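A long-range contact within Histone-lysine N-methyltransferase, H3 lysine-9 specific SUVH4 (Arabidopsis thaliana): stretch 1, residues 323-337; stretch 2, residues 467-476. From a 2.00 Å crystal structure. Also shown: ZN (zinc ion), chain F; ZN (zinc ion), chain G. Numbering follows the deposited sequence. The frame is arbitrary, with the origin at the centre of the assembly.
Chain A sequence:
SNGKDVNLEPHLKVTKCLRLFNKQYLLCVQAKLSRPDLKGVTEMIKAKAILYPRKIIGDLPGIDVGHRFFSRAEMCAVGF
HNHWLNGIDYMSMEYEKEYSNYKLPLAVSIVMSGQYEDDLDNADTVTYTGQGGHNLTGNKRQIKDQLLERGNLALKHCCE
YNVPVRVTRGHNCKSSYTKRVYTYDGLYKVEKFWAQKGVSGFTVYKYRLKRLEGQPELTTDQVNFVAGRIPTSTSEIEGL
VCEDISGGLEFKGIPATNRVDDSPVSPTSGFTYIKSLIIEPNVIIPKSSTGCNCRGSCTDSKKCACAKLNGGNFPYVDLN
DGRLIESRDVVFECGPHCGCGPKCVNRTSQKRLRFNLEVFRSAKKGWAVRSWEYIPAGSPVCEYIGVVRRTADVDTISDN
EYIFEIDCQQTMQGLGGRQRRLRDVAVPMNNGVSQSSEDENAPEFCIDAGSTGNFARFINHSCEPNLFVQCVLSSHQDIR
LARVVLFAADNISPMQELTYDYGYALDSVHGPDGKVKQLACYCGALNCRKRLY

Stretch 1, residues 323-337: RLIESRDVVFECGPH
Stretch 2 467-476: LFVQCVLSSH

Two segments far apart in sequence meet here as neighbouring strands running parallel, V331 pairing with V472 (CA to CA 4.7 Å) and F332 with L473 (CA to CA 5.1 Å). Three backbone hydrogen bonds fix this register. V331 N donates to C471 O at 2.9 Å, L473 N donates to V331 O at 2.9 Å, and E333 N donates to L473 O at 2.8 Å, so each strand alternately gives and receives, as parallel pairing requires. Extended torsions keep these groups in line: phi/psi is -104/135 at V331 and -105/102 at F332, against -129/131 at V472 and -109/133 at L473. Between the hydrogen bonds lie CA-H...O contacts, among them V330 CA to C471 O at 3.4 Å and V472 CA to V331 O at 3.4 Å.

Just before the paired residues, stretch 1 no longer follows the strand so closely (S327 CA to Q470 CA is 6.7 Å), and the side chain of Q470 spans the gap. With chi1 t at 177°, chi2 p at 64° and chi3 at 64°, its amide meets the backbone of R328 twice: R328 N donates to Q470 OE1 at 3.0 Å, and Q470 NE2 donates to R328 O at 2.9 Å. Q470 NE2 also donates to C471 O within its own strand at 3.0 Å, the same carbonyl that receives V331 N. Glutamine suits this place because one planar amide offers both an acceptor and a donor, imitating the edge of a strand. The long side chain of R328 leads away, leaving its backbone to make the contact.

Two waters complete the polar layer. Water 1 lies 2.7 Å from S327 OG and donates to V469 O at 2.8 Å; water 2 accepts from C471 N at 2.8 Å and donates to D329 O at 3.0 Å, linking two backbone groups that do not bond to each other.

The packing follows the alternation of the strands. V331 (chi1 t, 166°) and V472 (t, 179°) share one face, with V331 CB 4.3 Å from V472 CG2; beta-branched residues favour such extended backbone. On the other face, F332 (m, -70°) brings CE1 to 3.8 Å from L473 CD1, while V330 (p, 67°), pointing sideways, sets CG2 3.9 Å from L473 CG. L473 (m, t) thus touches two apolar partners. At the other end, L324 (t, p) points toward stretch 2 and places CD2 3.6 Å from F468 CZ, at the ring edge; F468 takes chi1 p at 73°.

Beyond the strands, E333 CB lies 3.9 Å from S474 CB, and G335 CA approaches S474 O at 3.4 Å. A CB on G335 would fall 2.1 Å from S474 O, so glycine permits this close passage. P336 CD then rests 3.8 Å from S475 CA. C334 turns away, and its SG bridges both zinc ions, at 2.5 Å (chain F) and 2.2 Å (chain G), anchoring this end of stretch 1. Q470 and L473, both buried in the whole structure, are the residues most covered by the opposing stretch (82 and 78 Å²), within a total of 693 Å², both sides summed.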

# COMPACT_ATOMS: atom_id res chain seq x y z
N ARG A 323 3.75 9.57 -8.25
CA ARG A 323 3.56 8.14 -8.04
C ARG A 323 3.80 7.38 -9.35
O ARG A 323 3.33 7.78 -10.41
CB ARG A 323 2.16 7.84 -7.48
CG ARG A 323 2.02 8.17 -5.98
CD ARG A 323 0.56 8.22 -5.50
NE ARG A 323 -0.07 6.90 -5.49
CZ ARG A 323 -1.32 6.66 -5.07
NH1 ARG A 323 -2.08 7.65 -4.61
NH2 ARG A 323 -1.80 5.42 -5.09
N LEU A 324 4.57 6.30 -9.26
CA LEU A 324 4.82 5.46 -10.42
C LEU A 324 3.54 4.73 -10.75
O LEU A 324 2.93 4.12 -9.87
CB LEU A 324 5.93 4.46 -10.12
CG LEU A 324 6.32 3.51 -11.25
CD1 LEU A 324 6.93 4.30 -12.42
CD2 LEU A 324 7.31 2.49 -10.72
N ILE A 325 3.12 4.80 -12.00
CA ILE A 325 1.86 4.18 -12.40
C ILE A 325 1.96 2.65 -12.37
O ILE A 325 1.06 1.98 -11.88
CB ILE A 325 1.39 4.69 -13.78
CG1 ILE A 325 1.02 6.17 -13.68
CG2 ILE A 325 0.20 3.88 -14.29
CD1 ILE A 325 0.89 6.87 -15.01
N GLU A 326 3.05 2.12 -12.91
CA GLU A 326 3.27 0.68 -12.94
C GLU A 326 4.74 0.36 -13.20
O GLU A 326 5.49 1.17 -13.74
CB GLU A 326 2.41 0.03 -14.03
CG GLU A 326 2.78 0.51 -15.44
CD GLU A 326 1.83 0.00 -16.50
OE1 GLU A 326 1.62 -1.23 -16.57
OE2 GLU A 326 1.29 0.84 -17.26
N SER A 327 5.14 -0.85 -12.81
CA SER A 327 6.50 -1.30 -12.96
C SER A 327 6.84 -1.44 -14.43
O SER A 327 5.96 -1.71 -15.26
CB SER A 327 6.67 -2.65 -12.26
OG SER A 327 8.03 -3.05 -12.28
N ARG A 328 8.11 -1.22 -14.74
CA ARG A 328 8.63 -1.31 -16.11
C ARG A 328 10.00 -1.95 -16.07
O ARG A 328 10.62 -2.04 -15.01
CB ARG A 328 8.78 0.09 -16.71
CG ARG A 328 7.53 0.93 -16.67
CD ARG A 328 7.38 1.69 -17.96
NE ARG A 328 6.30 2.67 -17.89
CZ ARG A 328 6.04 3.56 -18.85
NH1 ARG A 328 6.78 3.57 -19.95
NH2 ARG A 328 5.05 4.42 -18.71
N ASP A 329 10.49 -2.36 -17.24
CA ASP A 329 11.87 -2.80 -17.39
C ASP A 329 12.80 -1.68 -16.94
O ASP A 329 13.75 -1.90 -16.18
CB ASP A 329 12.19 -3.18 -18.83
CG ASP A 329 11.69 -4.57 -19.19
OD1 ASP A 329 11.34 -5.33 -18.26
OD2 ASP A 329 11.67 -4.91 -20.39
N VAL A 330 12.51 -0.46 -17.39
CA VAL A 330 13.30 0.70 -16.96
C VAL A 330 12.48 1.98 -17.07
O VAL A 330 11.66 2.14 -17.97
CB VAL A 330 14.64 0.81 -17.74
CG1 VAL A 330 14.38 1.13 -19.20
CG2 VAL A 330 15.56 1.86 -17.11
N VAL A 331 12.68 2.88 -16.11
CA VAL A 331 12.03 4.19 -16.15
C VAL A 331 13.09 5.22 -16.57
O VAL A 331 14.22 5.18 -16.09
CB VAL A 331 11.40 4.56 -14.76
CG1 VAL A 331 11.05 6.04 -14.69
CG2 VAL A 331 10.17 3.72 -14.48
N PHE A 332 12.72 6.10 -17.49
CA PHE A 332 13.64 7.13 -17.97
C PHE A 332 13.27 8.49 -17.39
O PHE A 332 12.32 9.14 -17.84
CB PHE A 332 13.61 7.22 -19.49
CG PHE A 332 14.25 6.04 -20.18
CD1 PHE A 332 15.61 5.99 -20.40
CD2 PHE A 332 13.47 4.98 -20.64
CE1 PHE A 332 16.20 4.91 -21.06
CE2 PHE A 332 14.05 3.90 -21.29
CZ PHE A 332 15.41 3.87 -21.50
N GLU A 333 14.02 8.90 -16.38
CA GLU A 333 13.77 10.16 -15.72
C GLU A 333 14.55 11.29 -16.37
O GLU A 333 15.59 11.07 -17.01
CB GLU A 333 14.13 10.08 -14.24
CG GLU A 333 13.05 9.43 -13.38
CD GLU A 333 13.35 9.47 -11.89
OE1 GLU A 333 14.42 9.99 -11.49
OE2 GLU A 333 12.52 8.98 -11.10
N CYS A 334 14.05 12.50 -16.17
CA CYS A 334 14.79 13.70 -16.52
C CYS A 334 16.09 13.74 -15.71
O CYS A 334 16.16 13.23 -14.59
CB CYS A 334 13.93 14.95 -16.28
SG CYS A 334 12.50 15.13 -17.42
N GLY A 335 17.12 14.33 -16.31
CA GLY A 335 18.45 14.30 -15.73
C GLY A 335 19.14 15.66 -15.70
O GLY A 335 18.49 16.69 -15.85
N PRO A 336 20.46 15.65 -15.49
CA PRO A 336 21.30 16.84 -15.30
C PRO A 336 21.24 17.86 -16.45
O PRO A 336 21.37 19.06 -16.20
CB PRO A 336 22.71 16.24 -15.20
CG PRO A 336 22.48 14.87 -14.62
CD PRO A 336 21.21 14.40 -15.30
N HIS A 337 21.05 17.38 -17.68
CA HIS A 337 20.96 18.28 -18.82
C HIS A 337 19.55 18.67 -19.26
O HIS A 337 19.39 19.43 -20.23
CB HIS A 337 21.76 17.72 -20.02
CG HIS A 337 23.24 17.73 -19.80
ND1 HIS A 337 23.97 16.58 -19.61
CD2 HIS A 337 24.11 18.76 -19.68
CE1 HIS A 337 25.24 16.89 -19.42
NE2 HIS A 337 25.35 18.21 -19.46
N LEU A 467 7.23 -3.66 -1.09
CA LEU A 467 8.01 -2.84 -2.01
C LEU A 467 8.46 -3.64 -3.23
O LEU A 467 8.50 -4.88 -3.21
CB LEU A 467 9.25 -2.24 -1.33
CG LEU A 467 9.06 -1.47 -0.02
CD1 LEU A 467 10.40 -0.96 0.51
CD2 LEU A 467 8.10 -0.32 -0.23
N PHE A 468 8.82 -2.94 -4.30
CA PHE A 468 9.46 -3.57 -5.43
C PHE A 468 10.60 -2.70 -5.96
O PHE A 468 10.64 -1.48 -5.72
CB PHE A 468 8.45 -3.90 -6.53
CG PHE A 468 7.94 -2.71 -7.29
CD1 PHE A 468 6.88 -1.96 -6.80
CD2 PHE A 468 8.50 -2.35 -8.51
CE1 PHE A 468 6.39 -0.87 -7.50
CE2 PHE A 468 8.02 -1.27 -9.22
CZ PHE A 468 6.97 -0.53 -8.72
N VAL A 469 11.52 -3.35 -6.67
CA VAL A 469 12.70 -2.74 -7.25
C VAL A 469 12.41 -2.26 -8.66
O VAL A 469 11.95 -3.03 -9.51
CB VAL A 469 13.86 -3.75 -7.33
CG1 VAL A 469 14.96 -3.24 -8.25
CG2 VAL A 469 14.40 -4.03 -5.94
N GLN A 470 12.71 -0.99 -8.92
CA GLN A 470 12.53 -0.40 -10.23
C GLN A 470 13.85 0.20 -10.72
O GLN A 470 14.45 1.06 -10.03
CB GLN A 470 11.45 0.68 -10.16
CG GLN A 470 11.25 1.40 -11.48
CD GLN A 470 10.75 0.48 -12.56
OE1 GLN A 470 9.65 -0.07 -12.47
NE2 GLN A 470 11.56 0.30 -13.59
N CYS A 471 14.30 -0.25 -11.88
CA CYS A 471 15.50 0.33 -12.50
C CYS A 471 15.16 1.67 -13.13
O CYS A 471 14.17 1.80 -13.85
CB CYS A 471 16.10 -0.61 -13.55
SG CYS A 471 16.98 -2.04 -12.86
N VAL A 472 15.98 2.67 -12.83
CA VAL A 472 15.77 4.02 -13.34
C VAL A 472 17.06 4.55 -13.98
O VAL A 472 18.13 4.45 -13.39
CB VAL A 472 15.37 4.99 -12.20
CG1 VAL A 472 15.19 6.41 -12.73
CG2 VAL A 472 14.12 4.50 -11.49
N LEU A 473 16.94 5.09 -15.20
CA LEU A 473 18.03 5.82 -15.84
C LEU A 473 17.69 7.32 -15.88
O LEU A 473 16.58 7.70 -16.25
CB LEU A 473 18.28 5.29 -17.26
CG LEU A 473 18.87 3.88 -17.36
CD1 LEU A 473 18.76 3.34 -18.78
CD2 LEU A 473 20.31 3.86 -16.88
N SER A 474 18.64 8.16 -15.50
CA SER A 474 18.40 9.61 -15.50
C SER A 474 19.64 10.37 -15.95
O SER A 474 19.55 11.26 -16.80
CB SER A 474 18.00 10.11 -14.11
OG SER A 474 18.86 9.59 -13.10
N SER A 475 20.78 10.03 -15.38
CA SER A 475 22.02 10.73 -15.74
C SER A 475 22.73 10.10 -16.93
O SER A 475 23.57 10.74 -17.55
CB SER A 475 22.98 10.84 -14.56
OG SER A 475 23.50 9.57 -14.23
N HIS A 476 22.39 8.86 -17.25
CA HIS A 476 22.96 8.18 -18.42
C HIS A 476 22.04 7.06 -18.92
O HIS A 476 20.98 6.82 -18.36
CB HIS A 476 24.35 7.62 -18.11
CG HIS A 476 24.35 6.59 -17.03
ND1 HIS A 476 23.82 5.33 -17.19
CD2 HIS A 476 24.83 6.63 -15.76
CE1 HIS A 476 23.96 4.64 -16.08
NE2 HIS A 476 24.58 5.40 -15.19
ZN ZN F . 13.93 15.44 -19.43
ZN ZN G . 11.52 17.02 -16.78
O HOH W 1 10.64 -3.42 -11.96
O HOH W 2 13.30 -2.45 -13.28